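Local coordinates for protein glycoside Hydrolase (Bacteroides uniformis, PDB 5T9X) that probably hydrolyses agarose or related galactans as a family 16 glycoside hydrolase from a human gut symbiont, at residues Asp111-Ser114 with Cys119-Ile122; Thr147-Val152 with Ser173-Asp178; Thr156-Pro161 with Val179-Pro184. All blocks are in the same frame, centred on the assembly; numbering follows the deposited sequence.

How the interactions relate
Interactions 1 and 2 adjoin across the interior of the beta-sandwich, their centres about 11 Å apart. The hairpin of interaction 1, near the sodium ion, packs on strand 140-154, where Ile-113 CD1 comes 3.6 Å from Val-152 CG2. Interaction 3 lies on the other side of the chain's centre from interaction 2, with centres about 20 Å apart, and its centre is about 21 Å from that of interaction 1. Interactions 2 and 3 reach one mixed sheet and share strand 176-182, their segments alternating along the chain; interaction 1 closes before either opens. Interaction 3 follows strand 176-182 on toward the turn into strand 188-195, which carries the E-I-D-I-x-E sequence signature of family 16.

Interaction 1 of 3, residues Asp111-Ser114 with Cys119-Ile122; sequences DHIS and CLRI
His-112 meets Ile-122 through its backbone, its carbonyl O lying 3.5 Å from Ile-122 CA in a CA-H...O contact. Its ring is held from both nitrogens: ND1 donates in the ring plane to Asp-111 OD1 at 2.7 Å, and NE2 bonds Ser-125. Ile-113 forms a non-hydrogen-bonded antiparallel pair with Ile-122, and the two side chains lie side by side, pointing the same way, with Ile-113 CD1 3.7 Å from Ile-122 CG1. With chi1 at -59°, CG1 of Ile-113 sits beside the backbone N and CG2 is turned away from it, and the two branches serve different partners: CG1 carries CD1 to Ile-122, while Ile-113 CG2 meets Leu-120 CD1 at 4.0 Å. An alanine in place of Ile-122 is likely to leave Ile-113 CD1 without its neighbour and to open a gap against Ile-301 and Met-303 of the facing sheet. Ser-114 and Arg-121 make the hydrogen-bonded pair: Ser-114 N donates to Arg-121 O at 3.0 Å, and Arg-121 N returns a 2.7 Å bond to Ser-114 O. On this face a water joins Ser-114 OG to Arg-121 O, donating to the carbonyl, which is thereby gripped twice. Alternating non-hydrogen-bonded and hydrogen-bonded pairs between strands 113-116 and 119-122, joined by a short turn, form a beta hairpin, laid with its isoleucine face on strands 140-154 and 298-304 of the sandwich; its turn residue Gly-118 belongs to the sodium site.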
ATOM      1  N   ASP A 111      -4.072 -14.651  10.868  1.00 30.17           N
ATOM      2  CA  ASP A 111      -5.089 -15.472  10.212  1.00 32.39           C
ATOM      3  C   ASP A 111      -6.034 -14.692   9.311  1.00 29.74           C
ATOM      4  O   ASP A 111      -6.880 -15.297   8.688  1.00 28.92           O
ATOM      5  CB  ASP A 111      -5.875 -16.327  11.246  1.00 34.96           C
ATOM      6  CG  ASP A 111      -6.804 -15.500  12.142  1.00 35.88           C
ATOM      7  OD1 ASP A 111      -7.097 -14.324  11.859  1.00 36.39           O
ATOM      8  OD2 ASP A 111      -7.264 -16.047  13.152  1.00 40.86           O
ATOM      9  N   HIS A 112      -5.902 -13.366   9.255  1.00 29.25           N
ATOM     10  CA  HIS A 112      -6.632 -12.552   8.274  1.00 27.64           C
ATOM     11  C   HIS A 112      -5.892 -12.431   6.934  1.00 27.64           C
ATOM     12  O   HIS A 112      -6.356 -11.707   6.044  1.00 28.28           O
ATOM     13  CB  HIS A 112      -6.984 -11.185   8.875  1.00 26.41           C
ATOM     14  CG  HIS A 112      -8.159 -11.247   9.793  1.00 27.10           C
ATOM     15  ND1 HIS A 112      -8.205 -12.090  10.883  1.00 27.13           N
ATOM     16  CD2 HIS A 112      -9.356 -10.617   9.756  1.00 26.86           C
ATOM     17  CE1 HIS A 112      -9.372 -11.964  11.489  1.00 26.94           C
ATOM     18  NE2 HIS A 112     -10.092 -11.078  10.823  1.00 26.60           N
ATOM     19  N   ILE A 113      -4.758 -13.137   6.793  1.00 26.61           N
ATOM     20  CA  ILE A 113      -4.018 -13.222   5.535  1.00 26.50           C
ATOM     21  C   ILE A 113      -4.161 -14.602   4.917  1.00 28.76           C
ATOM     22  O   ILE A 113      -3.934 -15.617   5.590  1.00 29.78           O
ATOM     23  CB  ILE A 113      -2.518 -13.028   5.757  1.00 24.82           C
ATOM     24  CG1 ILE A 113      -2.242 -11.669   6.384  1.00 26.58           C
ATOM     25  CG2 ILE A 113      -1.733 -13.236   4.465  1.00 25.05           C
ATOM     26  CD1 ILE A 113      -2.751 -10.484   5.597  1.00 28.15           C
ATOM     27  N   SER A 114      -4.438 -14.638   3.615  1.00 28.19           N
ATOM     28  CA  SER A 114      -4.368 -15.887   2.882  1.00 27.62           C
ATOM     29  C   SER A 114      -4.138 -15.680   1.393  1.00 28.12           C
ATOM     30  O   SER A 114      -4.190 -14.564   0.878  1.00 28.81           O
ATOM     31  CB  SER A 114      -5.651 -16.707   3.115  1.00 28.26           C
ATOM     32  OG  SER A 114      -6.801 -16.081   2.556  1.00 28.58           O
ATOM     33  N   CYS A 119      -5.020 -14.955  -5.835  1.00 31.79           N
ATOM     34  CA  CYS A 119      -4.774 -13.684  -5.162  1.00 32.18           C
ATOM     35  C   CYS A 119      -4.324 -13.797  -3.719  1.00 29.41           C
ATOM     36  O   CYS A 119      -4.745 -14.686  -2.996  1.00 27.87           O
ATOM     37  CB  CYS A 119      -6.032 -12.848  -5.129  1.00 35.85           C
ATOM     38  SG  CYS A 119      -6.618 -12.459  -6.762  1.00 47.00           S
ATOM     39  N   LEU A 120      -3.506 -12.833  -3.311  1.00 26.23           N
ATOM     40  CA  LEU A 120      -3.323 -12.499  -1.908  1.00 24.54           C
ATOM     41  C   LEU A 120      -4.627 -11.859  -1.448  1.00 24.35           C
ATOM     42  O   LEU A 120      -5.165 -10.990  -2.120  1.00 23.24           O
ATOM     43  CB  LEU A 120      -2.181 -11.512  -1.757  1.00 23.19           C
ATOM     44  CG  LEU A 120      -1.930 -10.988  -0.357  1.00 22.78           C
ATOM     45  CD1 LEU A 120      -1.572 -12.130   0.577  1.00 22.87           C
ATOM     46  CD2 LEU A 120      -0.832  -9.944  -0.401  1.00 23.33           C
ATOM     47  N   ARG A 121      -5.138 -12.316  -0.320  1.00 24.98           N
ATOM     48  CA  ARG A 121      -6.425 -11.878   0.183  1.00 27.49           C
ATOM     49  C   ARG A 121      -6.244 -11.409   1.627  1.00 26.38           C
ATOM     50  O   ARG A 121      -5.686 -12.142   2.453  1.00 24.31           O
ATOM     51  CB  ARG A 121      -7.451 -13.017   0.127  1.00 30.25           C
ATOM     52  CG  ARG A 121      -7.580 -13.736  -1.226  1.00 33.95           C
ATOM     53  CD  ARG A 121      -8.466 -14.990  -1.136  1.00 35.76           C
ATOM     54  NE  ARG A 121      -9.760 -14.607  -0.581  1.00 39.86           N
ATOM     55  CZ  ARG A 121     -10.816 -14.178  -1.281  1.00 42.90           C
ATOM     56  NH1 ARG A 121     -10.806 -14.138  -2.635  1.00 38.20           N
ATOM     57  NH2 ARG A 121     -11.909 -13.795  -0.603  1.00 41.58           N
ATOM     58  N   ILE A 122      -6.692 -10.187   1.911  1.00 26.29           N
ATOM     59  CA  ILE A 122      -6.652  -9.659   3.257  1.00 27.46           C
ATOM     60  C   ILE A 122      -8.066  -9.379   3.689  1.00 28.67           C
ATOM     61  O   ILE A 122      -8.708  -8.542   3.099  1.00 26.50           O
ATOM     62  CB  ILE A 122      -5.830  -8.373   3.314  1.00 27.69           C
ATOM     63  CG1 ILE A 122      -4.434  -8.660   2.807  1.00 26.91           C
ATOM     64  CG2 ILE A 122      -5.769  -7.810   4.747  1.00 28.19           C
ATOM     65  CD1 ILE A 122      -3.518  -7.475   2.926  1.00 28.44           C
TER
HETATM   66  O   HOH W   1      -7.525 -13.749   3.603  1.00 32.35           O

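Interaction 2 of 3, residues Thr147-Val152 with Ser173-Asp178; sequences TYTGCV and STMASD
Within the mixed sheet of the jelly-roll sandwich, strands 140-154 and 176-182 flank strand 298-304, and Met-175, just ahead of the second strand, reaches over to Thr-147 and Thr-149 of the first. The closest pair of alpha carbons, Thr-149 CA and Met-175 CA, is 9.4 Å apart, so the contact is made by side chains alone. They meet tip to tip. Bends at chi2 (-72°) and chi3 (-77°) fold the methionine chain so that its sulfur faces one threonine and its methyl the other: Met-175 SD lies 4.1 Å from Thr-147 CG2, while Met-175 CE touches Thr-149 CB and CG2, each at 3.8 Å. The threonines meet the methionine mainly through carbon, while their hydroxyls hydrogen-bond elsewhere, Thr-147 OG1 to Arg-126 and Asp-305, Thr-149 OG1 to Glu-123 O and Thr-124. Met-303 of strand 298-304 and Asp-305 just beyond its end also touch Met-175, continuing this buried packing. The approach to the strand is shaped by an ST turn, in which Met-175 N donates to Ser-173 OG at 3.3 Å with an N-H...O angle of 153°.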
ATOM      1  N   THR A 147     -10.748  -3.361  15.248  1.00 26.98           N
ATOM      2  CA  THR A 147     -11.077  -3.900  13.951  1.00 27.14           C
ATOM      3  C   THR A 147      -9.950  -4.834  13.538  1.00 26.14           C
ATOM      4  O   THR A 147      -8.830  -4.399  13.401  1.00 26.73           O
ATOM      5  CB  THR A 147     -11.236  -2.762  12.959  1.00 28.10           C
ATOM      6  OG1 THR A 147     -12.145  -1.790  13.511  1.00 29.48           O
ATOM      7  CG2 THR A 147     -11.767  -3.281  11.658  1.00 28.79           C
ATOM      8  N   TYR A 148     -10.240  -6.121  13.392  1.00 25.26           N
ATOM      9  CA  TYR A 148      -9.229  -7.094  13.012  1.00 26.29           C
ATOM     10  C   TYR A 148      -9.044  -7.039  11.504  1.00 26.09           C
ATOM     11  O   TYR A 148     -10.023  -6.964  10.755  1.00 25.72           O
ATOM     12  CB  TYR A 148      -9.648  -8.514  13.367  1.00 28.31           C
ATOM     13  CG  TYR A 148      -9.609  -8.933  14.805  1.00 29.25           C
ATOM     14  CD1 TYR A 148      -9.300  -8.042  15.841  1.00 30.74           C
ATOM     15  CD2 TYR A 148      -9.943 -10.252  15.144  1.00 31.05           C
ATOM     16  CE1 TYR A 148      -9.279  -8.470  17.169  1.00 30.90           C
ATOM     17  CE2 TYR A 148      -9.924 -10.688  16.463  1.00 31.63           C
ATOM     18  CZ  TYR A 148      -9.589  -9.794  17.470  1.00 31.67           C
ATOM     19  OH  TYR A 148      -9.563 -10.232  18.763  1.00 32.62           O
ATOM     20  N   THR A 149      -7.792  -7.080  11.062  1.00 24.62           N
ATOM     21  CA  THR A 149      -7.495  -7.171   9.652  1.00 23.54           C
ATOM     22  C   THR A 149      -6.112  -7.769   9.483  1.00 21.91           C
ATOM     23  O   THR A 149      -5.616  -8.431  10.404  1.00 23.38           O
ATOM     24  CB  THR A 149      -7.674  -5.808   8.959  1.00 25.37           C
ATOM     25  OG1 THR A 149      -7.650  -5.987   7.544  1.00 24.44           O
ATOM     26  CG2 THR A 149      -6.592  -4.819   9.375  1.00 26.63           C
ATOM     27  N   GLY A 150      -5.491  -7.588   8.329  1.00 20.42           N
ATOM     28  CA  GLY A 150      -4.196  -8.224   8.064  1.00 20.33           C
ATOM     29  C   GLY A 150      -3.098  -7.334   7.516  1.00 19.57           C
ATOM     30  O   GLY A 150      -3.366  -6.283   6.975  1.00 20.11           O
ATOM     31  N   CYS A 151      -1.862  -7.796   7.659  1.00 19.65           N
ATOM     32  CA  CYS A 151      -0.687  -7.105   7.167  1.00 19.75           C
ATOM     33  C   CYS A 151       0.360  -8.110   6.709  1.00 19.83           C
ATOM     34  O   CYS A 151       0.592  -9.116   7.370  1.00 20.46           O
ATOM     35  CB  CYS A 151      -0.105  -6.246   8.278  1.00 19.66           C
ATOM     36  SG  CYS A 151       1.163  -5.093   7.735  1.00 20.86           S
ATOM     37  N   VAL A 152       1.003  -7.812   5.589  1.00 19.74           N
ATOM     38  CA  VAL A 152       2.021  -8.661   4.992  1.00 19.08           C
ATOM     39  C   VAL A 152       3.290  -7.838   4.786  1.00 19.04           C
ATOM     40  O   VAL A 152       3.238  -6.653   4.444  1.00 17.13           O
ATOM     41  CB  VAL A 152       1.479  -9.183   3.653  1.00 20.08           C
ATOM     42  CG1 VAL A 152       2.556  -9.740   2.747  1.00 20.86           C
ATOM     43  CG2 VAL A 152       0.423 -10.245   3.916  1.00 20.81           C
ATOM     44  N   SER A 173     -14.790  -0.729   0.936  1.00 28.14           N
ATOM     45  CA  SER A 173     -14.725  -0.633   2.380  1.00 27.33           C
ATOM     46  C   SER A 173     -14.263   0.757   2.797  1.00 27.40           C
ATOM     47  O   SER A 173     -13.540   1.447   2.062  1.00 24.92           O
ATOM     48  CB  SER A 173     -13.720  -1.656   2.875  1.00 28.57           C
ATOM     49  OG  SER A 173     -13.800  -1.786   4.281  1.00 32.20           O
ATOM     50  N   THR A 174     -14.667   1.194   3.979  1.00 27.92           N
ATOM     51  CA  THR A 174     -14.073   2.424   4.523  1.00 27.47           C
ATOM     52  C   THR A 174     -12.628   2.191   5.027  1.00 25.55           C
ATOM     53  O   THR A 174     -11.891   3.129   5.264  1.00 24.56           O
ATOM     54  CB  THR A 174     -14.952   3.019   5.630  1.00 28.39           C
ATOM     55  OG1 THR A 174     -15.146   2.054   6.670  1.00 28.19           O
ATOM     56  CG2 THR A 174     -16.286   3.435   5.062  1.00 29.80           C
ATOM     57  N   MET A 175     -12.242   0.939   5.197  1.00 25.92           N
ATOM     58  CA  MET A 175     -10.845   0.577   5.455  1.00 26.74           C
ATOM     59  C   MET A 175      -9.934   1.058   4.334  1.00 24.40           C
ATOM     60  O   MET A 175     -10.321   1.057   3.169  1.00 24.24           O
ATOM     61  CB  MET A 175     -10.702  -0.944   5.516  1.00 29.10           C
ATOM     62  CG  MET A 175     -11.502  -1.664   6.603  1.00 31.14           C
ATOM     63  SD  MET A 175     -10.791  -1.363   8.227  1.00 33.80           S
ATOM     64  CE  MET A 175      -9.381  -2.470   8.174  1.00 34.72           C
ATOM     65  N   ALA A 176      -8.711   1.423   4.691  1.00 22.20           N
ATOM     66  CA  ALA A 176      -7.665   1.671   3.712  1.00 21.22           C
ATOM     67  C   ALA A 176      -7.189   0.347   3.128  1.00 19.96           C
ATOM     68  O   ALA A 176      -7.023  -0.615   3.865  1.00 18.40           O
ATOM     69  CB  ALA A 176      -6.503   2.393   4.358  1.00 21.27           C
ATOM     70  N   SER A 177      -7.005   0.313   1.809  1.00 19.70           N
ATOM     71  CA  SER A 177      -6.288  -0.772   1.114  1.00 20.32           C
ATOM     72  C   SER A 177      -4.919  -0.217   0.704  1.00 20.55           C
ATOM     73  O   SER A 177      -4.857   0.848   0.064  1.00 20.43           O
ATOM     74  CB  SER A 177      -7.059  -1.199  -0.126  1.00 20.30           C
ATOM     75  OG  SER A 177      -8.390  -1.595   0.178  1.00 20.67           O
ATOM     76  N   ASP A 178      -3.835  -0.885   1.119  1.00 21.09           N
ATOM     77  CA  ASP A 178      -2.477  -0.311   1.033  1.00 22.02           C
ATOM     78  C   ASP A 178      -1.431  -1.257   0.477  1.00 21.34           C
ATOM     79  O   ASP A 178      -1.307  -2.414   0.930  1.00 19.88           O
ATOM     80  CB  ASP A 178      -1.944   0.095   2.416  1.00 24.32           C
ATOM     81  CG  ASP A 178      -2.807   1.141   3.131  1.00 27.36           C
ATOM     82  OD1 ASP A 178      -3.051   2.249   2.578  1.00 29.08           O
ATOM     83  OD2 ASP A 178      -3.220   0.856   4.274  1.00 28.75           O
TER

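Interaction 3 of 3, residues Thr156-Pro161 with Val179-Pro184; sequences TRVVYP and VWMLSP
The backbones of 156-161 and 179-184 stay well apart, Val-158 CA lying 8.7 Å from Met-181 CA and Arg-157 CA 8.6 Å from Ser-183 CA, and no backbone bond joins them; the backbone of Val-158 hydrogen-bonds to that of Met-297 instead. Side chains bridge the separation at two places. In the buried one, Val-158 and Met-181 cross at about a right angle, and Val-158 CG2 rests 3.7 Å from Met-181 SD. The methionine is extended at chi2 (-164°), which carries its sulfur out toward the valine. Around this pair Ile-299 and Ile-336 touch the valine, Met-297 and Ile-190 the methionine, which places the contact in the apolar filling between the two sheets of the sandwich. At the exposed end, Pro-184 lies against Arg-157. Pro-184 CG stands 3.4 Å above the guanidinium plane of Arg-157, displaced toward the rim, and comes 3.5 Å from Arg-157 NH1; it also meets Arg-157 CD at 3.9 Å. The arginine chain bends at chi3 (-114°), presenting both its aliphatic part and its flat head to the proline. Salt bridges from NE to Glu-296 and from NH1 to Asp-298 fix the guanidinium. With its charge answered by these two acids, the group can probably offer one flat face to an aliphatic ring carbon of Pro-184 at little cost, making the proline contact one of van der Waals packing.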
ATOM      1  N   THR A 156      12.583  -9.971   1.651  1.00 28.20           N
ATOM      2  CA  THR A 156      13.750  -9.209   1.198  1.00 28.36           C
ATOM      3  C   THR A 156      13.383  -7.744   0.944  1.00 27.77           C
ATOM      4  O   THR A 156      12.219  -7.388   0.912  1.00 25.98           O
ATOM      5  CB  THR A 156      14.387  -9.829  -0.082  1.00 31.05           C
ATOM      6  OG1 THR A 156      13.510  -9.669  -1.205  1.00 33.09           O
ATOM      7  CG2 THR A 156      14.729 -11.325   0.129  1.00 30.58           C
ATOM      8  N   ARG A 157      14.396  -6.907   0.739  1.00 27.62           N
ATOM      9  CA  ARG A 157      14.193  -5.477   0.575  1.00 26.83           C
ATOM     10  C   ARG A 157      14.551  -5.017  -0.790  1.00 23.40           C
ATOM     11  O   ARG A 157      15.239  -5.696  -1.490  1.00 25.49           O
ATOM     12  CB  ARG A 157      15.022  -4.725   1.589  1.00 29.11           C
ATOM     13  CG  ARG A 157      14.642  -5.126   2.995  1.00 32.17           C
ATOM     14  CD  ARG A 157      15.079  -4.090   3.999  1.00 35.31           C
ATOM     15  NE  ARG A 157      16.120  -4.603   4.889  1.00 41.77           N
ATOM     16  CZ  ARG A 157      15.903  -5.260   6.037  1.00 42.88           C
ATOM     17  NH1 ARG A 157      14.662  -5.557   6.493  1.00 39.17           N
ATOM     18  NH2 ARG A 157      16.960  -5.640   6.731  1.00 42.65           N
ATOM     19  N   VAL A 158      14.047  -3.854  -1.157  1.00 21.89           N
ATOM     20  CA  VAL A 158      14.342  -3.231  -2.430  1.00 20.71           C
ATOM     21  C   VAL A 158      14.980  -1.885  -2.171  1.00 19.56           C
ATOM     22  O   VAL A 158      14.834  -1.314  -1.087  1.00 19.41           O
ATOM     23  CB  VAL A 158      13.104  -3.104  -3.339  1.00 20.75           C
ATOM     24  CG1 VAL A 158      12.518  -4.480  -3.575  1.00 21.82           C
ATOM     25  CG2 VAL A 158      12.035  -2.193  -2.772  1.00 21.03           C
ATOM     26  N   VAL A 159      15.719  -1.413  -3.160  1.00 18.43           N
ATOM     27  CA  VAL A 159      16.318  -0.112  -3.128  1.00 18.67           C
ATOM     28  C   VAL A 159      16.418   0.369  -4.544  1.00 17.90           C
ATOM     29  O   VAL A 159      16.417  -0.437  -5.468  1.00 18.37           O
ATOM     30  CB  VAL A 159      17.712  -0.142  -2.448  1.00 20.40           C
ATOM     31  CG1 VAL A 159      18.783  -0.798  -3.336  1.00 20.20           C
ATOM     32  CG2 VAL A 159      18.139   1.280  -2.051  1.00 21.32           C
ATOM     33  N   TYR A 160      16.515   1.676  -4.710  1.00 17.80           N
ATOM     34  CA  TYR A 160      16.624   2.289  -6.026  1.00 17.91           C
ATOM     35  C   TYR A 160      17.867   1.751  -6.765  1.00 17.39           C
ATOM     36  O   TYR A 160      18.835   1.416  -6.090  1.00 16.17           O
ATOM     37  CB  TYR A 160      16.703   3.829  -5.890  1.00 18.28           C
ATOM     38  CG  TYR A 160      18.055   4.369  -5.425  1.00 18.15           C
ATOM     39  CD1 TYR A 160      19.063   4.638  -6.348  1.00 18.88           C
ATOM     40  CD2 TYR A 160      18.329   4.586  -4.087  1.00 17.54           C
ATOM     41  CE1 TYR A 160      20.299   5.097  -5.946  1.00 19.02           C
ATOM     42  CE2 TYR A 160      19.567   5.064  -3.681  1.00 17.91           C
ATOM     43  CZ  TYR A 160      20.549   5.289  -4.618  1.00 18.12           C
ATOM     44  OH  TYR A 160      21.765   5.761  -4.268  1.00 18.21           O
ATOM     45  N   PRO A 161      17.858   1.659  -8.108  1.00 17.67           N
ATOM     46  CA  PRO A 161      16.684   1.896  -8.977  1.00 17.72           C
ATOM     47  C   PRO A 161      15.782   0.650  -9.028  1.00 18.58           C
ATOM     48  O   PRO A 161      16.295  -0.475  -9.065  1.00 20.61           O
ATOM     49  CB  PRO A 161      17.280   2.212 -10.353  1.00 17.11           C
ATOM     50  CG  PRO A 161      18.737   2.067 -10.234  1.00 17.61           C
ATOM     51  CD  PRO A 161      19.078   1.452  -8.897  1.00 18.14           C
ATOM     52  N   VAL A 179      -0.631  -0.714  -0.438  1.00 20.72           N
ATOM     53  CA  VAL A 179       0.618  -1.334  -0.902  1.00 20.40           C
ATOM     54  C   VAL A 179       1.703  -0.284  -0.775  1.00 19.28           C
ATOM     55  O   VAL A 179       1.582   0.780  -1.367  1.00 17.87           O
ATOM     56  CB  VAL A 179       0.520  -1.807  -2.369  1.00 20.18           C
ATOM     57  CG1 VAL A 179       1.821  -2.456  -2.833  1.00 20.95           C
ATOM     58  CG2 VAL A 179      -0.612  -2.799  -2.499  1.00 20.95           C
ATOM     59  N   TRP A 180       2.763  -0.570  -0.008  1.00 19.40           N
ATOM     60  CA  TRP A 180       3.754   0.472   0.341  1.00 19.21           C
ATOM     61  C   TRP A 180       5.096  -0.053   0.804  1.00 18.85           C
ATOM     62  O   TRP A 180       5.284  -1.238   1.003  1.00 18.91           O
ATOM     63  CB  TRP A 180       3.169   1.453   1.371  1.00 18.89           C
ATOM     64  CG  TRP A 180       2.681   0.837   2.645  1.00 19.03           C
ATOM     65  CD1 TRP A 180       1.673  -0.058   2.788  1.00 19.45           C
ATOM     66  CD2 TRP A 180       3.144   1.131   3.971  1.00 18.61           C
ATOM     67  NE1 TRP A 180       1.495  -0.386   4.126  1.00 19.16           N
ATOM     68  CE2 TRP A 180       2.368   0.352   4.876  1.00 19.30           C
ATOM     69  CE3 TRP A 180       4.136   1.958   4.478  1.00 18.37           C
ATOM     70  CZ2 TRP A 180       2.561   0.382   6.282  1.00 19.37           C
ATOM     71  CZ3 TRP A 180       4.331   2.006   5.883  1.00 19.32           C
ATOM     72  CH2 TRP A 180       3.546   1.210   6.764  1.00 19.20           C
ATOM     73  N   MET A 181       6.049   0.850   0.930  1.00 19.56           N
ATOM     74  CA  MET A 181       7.414   0.475   1.208  1.00 19.84           C
ATOM     75  C   MET A 181       7.890   1.325   2.359  1.00 18.92           C
ATOM     76  O   MET A 181       7.588   2.493   2.416  1.00 17.99           O
ATOM     77  CB  MET A 181       8.274   0.679  -0.033  1.00 20.90           C
ATOM     78  CG  MET A 181       7.725  -0.056  -1.230  1.00 22.57           C
ATOM     79  SD  MET A 181       8.893  -0.237  -2.572  1.00 25.93           S
ATOM     80  CE  MET A 181       8.927   1.401  -3.265  1.00 25.99           C
ATOM     81  N   LEU A 182       8.607   0.702   3.279  1.00 18.28           N
ATOM     82  CA  LEU A 182       9.085   1.357   4.466  1.00 18.94           C
ATOM     83  C   LEU A 182      10.471   0.796   4.862  1.00 18.47           C
ATOM     84  O   LEU A 182      10.663  -0.419   4.879  1.00 16.51           O
ATOM     85  CB  LEU A 182       8.066   1.136   5.583  1.00 19.74           C
ATOM     86  CG  LEU A 182       8.373   1.681   6.983  1.00 19.74           C
ATOM     87  CD1 LEU A 182       8.415   3.208   6.967  1.00 18.91           C
ATOM     88  CD2 LEU A 182       7.328   1.157   7.967  1.00 20.20           C
ATOM     89  N   SER A 183      11.404   1.697   5.182  1.00 18.55           N
ATOM     90  CA  SER A 183      12.724   1.334   5.673  1.00 20.18           C
ATOM     91  C   SER A 183      12.602   0.737   7.071  1.00 20.68           C
ATOM     92  O   SER A 183      11.720   1.156   7.808  1.00 19.51           O
ATOM     93  CB  SER A 183      13.643   2.556   5.728  1.00 21.35           C
ATOM     94  OG  SER A 183      13.199   3.502   6.692  1.00 23.59           O
ATOM     95  N   PRO A 184      13.462  -0.252   7.435  1.00 22.16           N
ATOM     96  CA  PRO A 184      13.335  -0.875   8.788  1.00 23.96           C
ATOM     97  C   PRO A 184      13.461   0.098   9.978  1.00 23.93           C
ATOM     98  O   PRO A 184      12.877  -0.177  10.996  1.00 22.64           O
ATOM     99  CB  PRO A 184      14.464  -1.914   8.838  1.00 22.51           C
ATOM    100  CG  PRO A 184      14.813  -2.152   7.425  1.00 22.86           C
ATOM    101  CD  PRO A 184      14.464  -0.942   6.614  1.00 22.27           C
TER